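Local coordinates for MxaA (Stigmatella aurantiaca, PDB 4W4T), which includes this terminal reductase domain of the myxalamid PKS-NRPS assembly line, a Rossmann-fold NADPH-binding module that probably releases the carrier-bound product by reduction to a primary alcohol, at residues Gly249-Gly254 against Pro286-Ser291; Leu67-Leu72 against Glu104-Trp109; Leu310-Phe315 against Pro396-Ser401; Glu73-Arg78 against Ala293-Ser298. One frame throughout, in Å; residues are numbered along the deposited sequence.

Contact 1: residues Gly249-Gly254 against Pro286-Ser291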
# COMPACT_ATOMS: atom_id res chain seq x y z
N GLY A 249 20.50 8.53 -9.68
CA GLY A 249 20.54 9.85 -10.28
C GLY A 249 21.64 10.08 -11.30
O GLY A 249 22.64 9.36 -11.34
N HIS A 250 21.47 11.10 -12.14
CA HIS A 250 22.51 11.52 -13.07
C HIS A 250 23.74 11.99 -12.27
O HIS A 250 23.59 12.78 -11.36
CB HIS A 250 22.01 12.64 -13.96
CG HIS A 250 22.93 12.97 -15.09
ND1 HIS A 250 24.04 13.78 -14.94
CD2 HIS A 250 22.90 12.62 -16.40
CE1 HIS A 250 24.66 13.90 -16.10
NE2 HIS A 250 23.99 13.20 -17.00
N SER A 251 24.93 11.51 -12.64
CA SER A 251 26.14 11.70 -11.80
C SER A 251 26.65 13.13 -11.74
O SER A 251 27.48 13.46 -10.89
CB SER A 251 27.28 10.80 -12.29
OG SER A 251 27.76 11.19 -13.57
N ARG A 252 26.17 13.99 -12.64
CA ARG A 252 26.63 15.37 -12.70
C ARG A 252 25.54 16.35 -12.28
O ARG A 252 25.79 17.22 -11.45
CB ARG A 252 27.13 15.71 -14.10
CG ARG A 252 28.36 14.93 -14.52
CD ARG A 252 29.48 15.13 -13.52
NE ARG A 252 30.67 14.33 -13.83
CZ ARG A 252 31.65 14.73 -14.63
NH1 ARG A 252 31.59 15.93 -15.21
NH2 ARG A 252 32.69 13.94 -14.85
N THR A 253 24.34 16.21 -12.84
CA THR A 253 23.22 17.09 -12.49
C THR A 253 22.46 16.64 -11.24
O THR A 253 21.74 17.42 -10.63
CB THR A 253 22.17 17.18 -13.64
OG1 THR A 253 21.52 15.91 -13.78
CG2 THR A 253 22.83 17.55 -14.96
N GLY A 254 22.60 15.36 -10.89
CA GLY A 254 21.82 14.81 -9.79
C GLY A 254 20.38 14.52 -10.15
O GLY A 254 19.58 14.16 -9.28
N PRO A 286 24.43 5.07 -11.85
CA PRO A 286 23.88 6.34 -12.34
C PRO A 286 23.23 6.22 -13.73
O PRO A 286 23.76 5.56 -14.62
CB PRO A 286 25.11 7.24 -12.40
CG PRO A 286 26.00 6.72 -11.28
CD PRO A 286 25.82 5.22 -11.36
N VAL A 287 22.11 6.91 -13.91
CA VAL A 287 21.32 6.80 -15.15
C VAL A 287 22.12 7.23 -16.40
O VAL A 287 21.88 6.69 -17.50
CB VAL A 287 20.02 7.61 -15.06
CG1 VAL A 287 20.29 9.12 -15.04
CG2 VAL A 287 19.07 7.22 -16.21
N ASP A 288 23.08 8.15 -16.24
CA ASP A 288 23.87 8.56 -17.41
C ASP A 288 24.78 7.43 -17.90
O ASP A 288 25.04 7.32 -19.11
CB ASP A 288 24.69 9.85 -17.16
CG ASP A 288 25.40 9.88 -15.80
OD1 ASP A 288 24.80 9.46 -14.80
OD2 ASP A 288 26.56 10.37 -15.76
N TYR A 289 25.22 6.56 -17.01
CA TYR A 289 25.96 5.38 -17.45
C TYR A 289 25.06 4.36 -18.14
O TYR A 289 25.43 3.79 -19.17
CB TYR A 289 26.69 4.72 -16.28
CG TYR A 289 27.30 3.39 -16.65
CD1 TYR A 289 28.39 3.32 -17.52
CD2 TYR A 289 26.79 2.21 -16.13
CE1 TYR A 289 28.95 2.11 -17.86
CE2 TYR A 289 27.34 0.99 -16.46
CZ TYR A 289 28.42 0.95 -17.32
OH TYR A 289 28.96 -0.27 -17.65
N VAL A 290 23.89 4.08 -17.56
CA VAL A 290 22.99 3.10 -18.15
C VAL A 290 22.57 3.54 -19.54
O VAL A 290 22.67 2.76 -20.50
CB VAL A 290 21.74 2.88 -17.29
CG1 VAL A 290 20.85 1.84 -17.93
CG2 VAL A 290 22.15 2.43 -15.88
N SER A 291 22.15 4.79 -19.68
CA SER A 291 21.68 5.24 -21.00
C SER A 291 22.83 5.25 -22.00
O SER A 291 22.64 4.81 -23.13
CB SER A 291 21.03 6.62 -20.93
OG SER A 291 21.91 7.62 -20.46
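Asp288 is gripped by Ser251 through two hydrogen bonds, one to each carboxylate oxygen. The hydroxyl OG of Ser251 gives the shorter, 2.6 Å to OD2 of Asp288, arriving on the syn lone pair; the backbone N of Ser251 reaches OD1 of Asp288 at 3.0 Å, but from above the carboxylate plane, 46° out of it. Bonded at both oxygens, the carboxylate is probably limited in its rotation.

The Asp288 carboxylate also stacks over one face of the His250 ring, CG 3.7 Å above the ring plane near its centre, with the two planes only 25° apart. With CG of His250 anti to the backbone N (chi1 -170°), ND1 accepts from N of Arg252 and of Thr253, both tilted out of the ring plane. This turn follows strand 239-248 of the Rossmann-type sheet and meets the first turn of helix 287-298, where Pro286 is the N-cap residue. An alanine in place of His250 would probably leave those two N-H groups without their ring acceptor and the Asp288 carboxylate without the face it stacks on.

Apolar packing is slight: CG1 of Val287 sits 4.1 Å from CB of His250. The Val287 side chain also touches Phe66 and Leu67, which bind NADPH, a ligand absent from this chain.

Contact 2: residues Leu67-Leu72 against Glu104-Trp109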
# COMPACT_ATOMS: atom_id res chain seq x y z
N LEU A 67 14.65 6.47 -16.97
CA LEU A 67 15.65 6.01 -17.94
C LEU A 67 15.31 6.44 -19.36
O LEU A 67 16.18 6.85 -20.13
CB LEU A 67 15.79 4.48 -17.89
CG LEU A 67 16.79 3.88 -18.88
CD1 LEU A 67 18.19 4.48 -18.71
CD2 LEU A 67 16.83 2.38 -18.69
N GLY A 68 14.03 6.34 -19.71
CA GLY A 68 13.58 6.68 -21.06
C GLY A 68 13.93 8.09 -21.51
O GLY A 68 14.26 8.31 -22.67
N ALA A 69 13.84 9.05 -20.59
CA ALA A 69 14.20 10.44 -20.90
C ALA A 69 15.66 10.54 -21.35
O ALA A 69 15.97 11.19 -22.34
CB ALA A 69 13.95 11.33 -19.69
N PHE A 70 16.56 9.89 -20.61
CA PHE A 70 17.98 9.96 -20.91
C PHE A 70 18.30 9.17 -22.17
O PHE A 70 19.10 9.61 -22.99
CB PHE A 70 18.80 9.45 -19.70
CG PHE A 70 18.68 10.34 -18.51
CD1 PHE A 70 17.60 10.24 -17.65
CD2 PHE A 70 19.64 11.32 -18.27
CE1 PHE A 70 17.48 11.08 -16.55
CE2 PHE A 70 19.53 12.16 -17.18
CZ PHE A 70 18.46 12.04 -16.31
N LEU A 71 17.65 8.02 -22.33
CA LEU A 71 17.79 7.24 -23.55
C LEU A 71 17.34 8.06 -24.76
O LEU A 71 18.00 8.05 -25.80
CB LEU A 71 16.97 5.95 -23.43
CG LEU A 71 17.30 4.73 -24.30
CD1 LEU A 71 18.80 4.47 -24.34
CD2 LEU A 71 16.56 3.51 -23.72
N LEU A 72 16.24 8.79 -24.63
CA LEU A 72 15.79 9.59 -25.77
C LEU A 72 16.81 10.67 -26.11
O LEU A 72 17.21 10.82 -27.27
CB LEU A 72 14.44 10.22 -25.48
CG LEU A 72 13.94 11.16 -26.58
CD1 LEU A 72 14.00 10.49 -27.95
CD2 LEU A 72 12.55 11.66 -26.25
N GLU A 104 12.24 17.92 -19.77
CA GLU A 104 12.47 19.19 -19.08
C GLU A 104 12.69 18.97 -17.59
O GLU A 104 13.50 19.65 -16.96
CB GLU A 104 11.28 20.15 -19.31
CG GLU A 104 11.34 20.90 -20.64
CD GLU A 104 10.08 21.73 -20.93
OE1 GLU A 104 9.06 21.59 -20.23
OE2 GLU A 104 10.15 22.55 -21.87
N SER A 105 12.00 17.99 -17.01
CA SER A 105 12.10 17.73 -15.58
C SER A 105 13.49 17.22 -15.18
O SER A 105 13.86 17.32 -14.01
CB SER A 105 11.03 16.73 -15.15
OG SER A 105 11.29 15.44 -15.69
N TYR A 106 14.25 16.70 -16.14
CA TYR A 106 15.60 16.20 -15.87
C TYR A 106 16.66 17.07 -16.53
O TYR A 106 17.80 16.65 -16.69
CB TYR A 106 15.74 14.75 -16.33
CG TYR A 106 14.71 13.86 -15.69
CD1 TYR A 106 14.66 13.71 -14.31
CD2 TYR A 106 13.78 13.18 -16.45
CE1 TYR A 106 13.71 12.91 -13.70
CE2 TYR A 106 12.83 12.37 -15.86
CZ TYR A 106 12.79 12.24 -14.49
OH TYR A 106 11.84 11.44 -13.89
N SER A 107 16.26 18.29 -16.91
CA SER A 107 17.15 19.24 -17.57
C SER A 107 17.79 18.67 -18.83
O SER A 107 18.95 18.97 -19.12
CB SER A 107 18.24 19.71 -16.60
OG SER A 107 17.64 20.33 -15.48
N LEU A 108 17.03 17.87 -19.57
CA LEU A 108 17.52 17.28 -20.81
C LEU A 108 16.97 17.95 -22.06
O LEU A 108 17.44 17.68 -23.16
CB LEU A 108 17.16 15.79 -20.86
CG LEU A 108 17.84 14.88 -19.83
CD1 LEU A 108 17.09 13.55 -19.77
CD2 LEU A 108 19.30 14.67 -20.20
N TRP A 109 15.97 18.82 -21.89
CA TRP A 109 15.33 19.41 -23.06
C TRP A 109 16.11 20.56 -23.69
O TRP A 109 16.61 21.45 -22.99
CB TRP A 109 13.93 19.90 -22.72
CG TRP A 109 13.26 20.43 -23.95
CD1 TRP A 109 13.04 21.74 -24.27
CD2 TRP A 109 12.78 19.66 -25.05
NE1 TRP A 109 12.43 21.83 -25.50
CE2 TRP A 109 12.26 20.57 -26.00
CE3 TRP A 109 12.73 18.29 -25.33
CZ2 TRP A 109 11.69 20.15 -27.20
CZ3 TRP A 109 12.17 17.88 -26.52
CH2 TRP A 109 11.66 18.80 -27.44
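Apolar packing, with no hydrogen bond across it, joins the first turns of helix 66-78 to the loop that leaves helix 92-105. Leu108 carries much of it. Its methyl CD1 stands over the centre of the Phe70 ring, 3.6 Å from the centroid and only 8° off the ring normal, a clear CH-pi contact. CD1 of Leu108 also lies 3.7 Å from the backbone O of Ala69 and 3.8 Å from CB of Ala69, which places it in the angle between the helix backbone and the ring. Phe70 presents this face because its CG is anti to the carbonyl carbon (chi1 -66°), which swings the ring from the helix flank towards the loop.

Helix 66-78 follows the first strand of the Rossmann fold, 57-61, and the turn between them, with the start of the helix, supplies the NADPH-binding residues Thr64 to Leu67. Facing it, helix 92-105 closes in a Schellman motif with Ser107, at positive phi, as the C-prime residue; its bonds, Leu108 N to Leu103 O and Ser107 N to Glu104 O, set Tyr106 and Leu108 against helix 66-78.

Tyr106 approaches less squarely. CB of Tyr106 lies 3.8 Å from CZ of Phe70, and the two rings, centroids 5.7 Å apart, meet obliquely with planes at 37°. The ring atom CD2 of Tyr106 rests 3.7 Å from CB of Ala69. Beyond the two segments, Phe66 meets the Tyr106 ring edge-to-face and also packs on Phe70.

Contact 3: residues Leu310-Phe315 against Pro396-Ser401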
# COMPACT_ATOMS: atom_id res chain seq x y z
N LEU A 310 24.21 -3.92 -16.82
CA LEU A 310 24.55 -2.51 -16.69
C LEU A 310 24.45 -2.13 -15.22
O LEU A 310 23.50 -1.49 -14.78
CB LEU A 310 23.64 -1.65 -17.56
CG LEU A 310 23.63 -2.10 -19.03
CD1 LEU A 310 22.82 -1.11 -19.90
CD2 LEU A 310 25.05 -2.25 -19.55
N VAL A 311 25.47 -2.57 -14.49
CA VAL A 311 25.57 -2.37 -13.05
C VAL A 311 26.88 -1.67 -12.75
O VAL A 311 27.82 -1.71 -13.55
CB VAL A 311 25.51 -3.70 -12.29
CG1 VAL A 311 24.19 -4.44 -12.61
CG2 VAL A 311 26.71 -4.57 -12.67
N ASN A 312 26.96 -1.05 -11.58
CA ASN A 312 28.21 -0.47 -11.13
C ASN A 312 29.19 -1.60 -10.82
O ASN A 312 28.90 -2.47 -10.00
CB ASN A 312 27.97 0.41 -9.90
CG ASN A 312 29.08 1.43 -9.70
OD1 ASN A 312 30.24 1.16 -9.98
ND2 ASN A 312 28.71 2.61 -9.23
N PRO A 313 30.35 -1.60 -11.50
CA PRO A 313 31.39 -2.61 -11.23
C PRO A 313 31.90 -2.55 -9.79
O PRO A 313 32.41 -3.55 -9.28
CB PRO A 313 32.51 -2.23 -12.21
CG PRO A 313 31.85 -1.40 -13.26
CD PRO A 313 30.77 -0.65 -12.54
N GLN A 314 31.77 -1.40 -9.14
CA GLN A 314 32.22 -1.23 -7.76
C GLN A 314 31.02 -1.17 -6.82
O GLN A 314 30.18 -0.29 -6.94
CB GLN A 314 33.07 0.04 -7.63
CG GLN A 314 33.37 0.51 -6.18
CD GLN A 314 32.82 1.92 -5.86
OE1 GLN A 314 32.00 2.48 -6.61
NE2 GLN A 314 33.26 2.50 -4.73
N PHE A 315 30.90 -2.12 -5.89
CA PHE A 315 29.81 -2.05 -4.92
C PHE A 315 30.13 -1.03 -3.82
O PHE A 315 31.28 -0.63 -3.65
CB PHE A 315 29.54 -3.43 -4.28
CG PHE A 315 30.63 -3.90 -3.36
CD1 PHE A 315 30.65 -3.52 -2.01
CD2 PHE A 315 31.65 -4.71 -3.83
CE1 PHE A 315 31.67 -3.95 -1.17
CE2 PHE A 315 32.66 -5.14 -2.99
CZ PHE A 315 32.67 -4.77 -1.66
N PRO A 396 30.38 5.87 -13.14
CA PRO A 396 30.92 6.67 -12.04
C PRO A 396 31.03 5.86 -10.75
O PRO A 396 30.24 4.94 -10.51
CB PRO A 396 29.90 7.80 -11.89
CG PRO A 396 29.22 7.89 -13.23
CD PRO A 396 29.21 6.49 -13.78
N SER A 397 32.04 6.17 -9.95
CA SER A 397 32.21 5.57 -8.65
C SER A 397 31.21 6.11 -7.65
O SER A 397 30.81 7.28 -7.73
CB SER A 397 33.63 5.83 -8.11
OG SER A 397 34.60 5.46 -9.07
N VAL A 398 30.82 5.29 -6.69
CA VAL A 398 30.01 5.78 -5.59
C VAL A 398 30.97 6.30 -4.53
O VAL A 398 31.80 5.54 -4.01
CB VAL A 398 29.08 4.71 -5.02
CG1 VAL A 398 28.27 5.27 -3.84
CG2 VAL A 398 28.15 4.19 -6.10
N ASP A 399 30.90 7.59 -4.26
CA ASP A 399 31.75 8.20 -3.25
C ASP A 399 31.05 9.40 -2.63
O ASP A 399 29.91 9.70 -2.99
CB ASP A 399 33.11 8.61 -3.84
CG ASP A 399 32.99 9.49 -5.08
OD1 ASP A 399 32.00 10.24 -5.21
OD2 ASP A 399 33.91 9.43 -5.92
N ALA A 400 31.70 10.08 -1.69
CA ALA A 400 31.05 11.20 -1.03
C ALA A 400 30.61 12.27 -2.05
O ALA A 400 29.55 12.87 -1.90
CB ALA A 400 31.97 11.80 0.04
N SER A 401 31.40 12.47 -3.09
CA SER A 401 31.06 13.46 -4.10
C SER A 401 29.77 13.13 -4.86
O SER A 401 28.91 14.00 -5.03
CB SER A 401 32.21 13.61 -5.11
OG SER A 401 31.93 14.67 -6.02
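Gln314 lays its amide alongside the backbone of Val398 and pairs with both of its polar atoms. OE1 of Gln314 accepts from the backbone N of Val398 at 3.0 Å; this bond is nearly straight (168° at the hydrogen), lies in the carbonyl plane and uses a lone pair. The companion bond, from NE2 of Gln314 to the carbonyl O of Val398, is long at 3.4 Å and weak. To reach this position the side chain leaves with CG anti to the backbone N (chi1 168°) and then bends at chi2, -119°, away from a staggered value; the straight bond to N of Val398, helped by the weak one, is consistent with holding this strained torsion.

Asn312 has a different shape and several partners. Its OD1 accepts from the backbone N of Gln314 at 3.1 Å, met from above its carbonyl plane, and this bond closes an Asx turn. ND2 is directed to the carbonyl O of Leu284, its stronger partner, and gives a weak bond to O of Pro396. The methyl CG2 of Val398 touches ND2 of Asn312 at 3.6 Å.

Thus the loop after strand 307-310, folded locally into the Asx turn at Asn312, is joined by side-chain amides to the extended lead-in of helix 400-412, whose N-cap is Asp399.

Contact 4: residues Glu73-Arg78 against Ala293-Ser298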
# COMPACT_ATOMS: atom_id res chain seq x y z
N GLU A 73 17.26 11.39 -25.09
CA GLU A 73 18.18 12.50 -25.32
C GLU A 73 19.50 11.95 -25.89
O GLU A 73 20.08 12.53 -26.82
CB GLU A 73 18.36 13.29 -24.03
CG GLU A 73 19.07 14.64 -24.19
CD GLU A 73 20.57 14.49 -24.19
OE1 GLU A 73 21.05 13.43 -23.75
OE2 GLU A 73 21.27 15.44 -24.63
N GLU A 74 19.93 10.80 -25.39
CA GLU A 74 21.14 10.18 -25.89
C GLU A 74 21.00 9.69 -27.34
O GLU A 74 21.93 9.79 -28.13
CB GLU A 74 21.55 9.02 -24.98
CG GLU A 74 22.90 8.41 -25.33
CD GLU A 74 23.92 8.59 -24.23
OE1 GLU A 74 23.51 8.76 -23.06
OE2 GLU A 74 25.13 8.54 -24.54
N LEU A 75 19.84 9.14 -27.70
CA LEU A 75 19.62 8.67 -29.06
C LEU A 75 19.64 9.82 -30.08
O LEU A 75 20.12 9.66 -31.20
CB LEU A 75 18.29 7.90 -29.16
CG LEU A 75 18.31 6.47 -28.60
CD1 LEU A 75 16.89 5.91 -28.56
CD2 LEU A 75 19.21 5.55 -29.40
N CYS A 76 19.10 10.97 -29.69
CA CYS A 76 19.16 12.15 -30.56
C CYS A 76 20.61 12.60 -30.80
O CYS A 76 20.97 12.99 -31.91
CB CYS A 76 18.33 13.29 -29.98
SG CYS A 76 16.55 12.96 -29.98
N ARG A 77 21.45 12.49 -29.77
CA ARG A 77 22.83 12.95 -29.90
C ARG A 77 23.69 11.99 -30.72
O ARG A 77 24.57 12.42 -31.46
CB ARG A 77 23.46 13.15 -28.52
CG ARG A 77 23.02 14.45 -27.84
CD ARG A 77 23.87 14.79 -26.63
NE ARG A 77 23.50 13.97 -25.47
CZ ARG A 77 24.19 12.91 -25.07
NH1 ARG A 77 25.27 12.52 -25.73
NH2 ARG A 77 23.78 12.22 -24.01
N ARG A 78 23.45 10.69 -30.60
CA ARG A 78 24.29 9.67 -31.20
C ARG A 78 23.85 9.06 -32.48
O ARG A 78 24.52 8.26 -33.08
CB ARG A 78 24.51 8.57 -30.21
CG ARG A 78 24.79 9.09 -28.83
CD ARG A 78 26.23 9.08 -28.56
NE ARG A 78 26.80 7.81 -28.88
CZ ARG A 78 26.87 6.75 -28.08
NH1 ARG A 78 26.43 6.76 -26.82
NH2 ARG A 78 27.41 5.68 -28.57
N ALA A 293 25.52 3.37 -22.00
CA ALA A 293 25.91 1.99 -22.29
C ALA A 293 24.89 1.31 -23.20
O ALA A 293 25.27 0.58 -24.11
CB ALA A 293 26.09 1.18 -21.01
N ILE A 294 23.61 1.54 -22.94
CA ILE A 294 22.57 0.99 -23.81
C ILE A 294 22.83 1.40 -25.26
O ILE A 294 22.88 0.55 -26.16
CB ILE A 294 21.17 1.47 -23.40
CG1 ILE A 294 20.77 0.83 -22.07
CG2 ILE A 294 20.15 1.12 -24.50
CD1 ILE A 294 19.46 1.38 -21.51
N VAL A 295 23.02 2.69 -25.48
CA VAL A 295 23.18 3.18 -26.84
C VAL A 295 24.50 2.67 -27.42
O VAL A 295 24.51 2.17 -28.54
CB VAL A 295 23.12 4.72 -26.91
CG1 VAL A 295 23.49 5.22 -28.31
CG2 VAL A 295 21.73 5.20 -26.52
N ASP A 296 25.58 2.73 -26.68
CA ASP A 296 26.85 2.22 -27.13
C ASP A 296 26.78 0.77 -27.52
O ASP A 296 27.19 0.42 -28.55
CB ASP A 296 27.93 2.42 -26.06
CG ASP A 296 28.50 3.82 -26.07
OD1 ASP A 296 28.29 4.57 -26.99
OD2 ASP A 296 29.22 4.17 -25.18
N LEU A 297 26.23 -0.06 -26.66
CA LEU A 297 26.16 -1.50 -26.92
C LEU A 297 25.24 -1.79 -28.10
O LEU A 297 25.49 -2.71 -28.88
CB LEU A 297 25.68 -2.26 -25.69
CG LEU A 297 26.68 -2.29 -24.53
CD1 LEU A 297 25.96 -2.63 -23.23
CD2 LEU A 297 27.79 -3.30 -24.82
N SER A 298 24.17 -1.01 -28.23
CA SER A 298 23.20 -1.24 -29.30
C SER A 298 23.83 -1.03 -30.67
O SER A 298 23.29 -1.48 -31.68
CB SER A 298 21.98 -0.34 -29.14
OG SER A 298 22.30 1.01 -29.46
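Val295 forms the tight part of this helix pair, reaching between Glu74, Leu75 and Arg78. Its CG1 is anti to the backbone N (chi1 172°), which sets CG1 over one face of the Arg78 guanidinium, offset toward the rim and 3.6 Å from NH1. The methyl CG2 of Val295 then lies against the aliphatic CG of Glu74, at 3.6 Å, and CD2 of Leu75, at 3.8 Å.

Helices 66-78 and 287-298 pack here on one side of the parallel Rossmann sheet, their short segments crossing at -43° with axes 10.1 Å apart.

On the polar side the carboxylates of Glu74 and Asp296 are still buried, and Arg78 is partly exposed. NH1 of Arg78 donates to OE2 of Glu74 at 3.2 Å in the guanidinium plane, a salt bridge within the helix, and Ser292 and Ser291 hydrogen-bond the two carboxylate oxygens of Glu74. An alanine in place of Glu74 would probably cost Arg78 this mate and take one carboxylate partner from each of Ser291 and Ser292. Across the helices Arg78 also faces Asp296, but their modelled separation is implausibly short and that ion pair is doubtful in detail; OD2 of Asp296 is held by Thr393. More open still is the flank where NE and NH2 of exposed Arg77 grip the Glu73 carboxylate side-on.

How the contacts relate
Contact 4 is the most buried of the four; contact 3, with exposed Ser397, lies nearest the surface, and contacts 1 and 2 are intermediate. Helix 66-78 serves contacts 2 and 4, and helix 287-298 serves contacts 1 and 4. Phe70 connects contacts 1 and 2, with CE2 of Phe70 3.5 Å from CD2 of His250. Contact 3 meets contact 1 through Pro396, and Leu310 packs on the helix of contact 4. Chemistry follows place: contacts 1 and 2 both border the NADPH-binding residues, but contact 2 is wholly apolar, whereas contact 1 ties a loop to a helix start by hydrogen bonds and a stack. Contact 3 joins two loop segments through amides, and contact 4 combines apolar packing with charge.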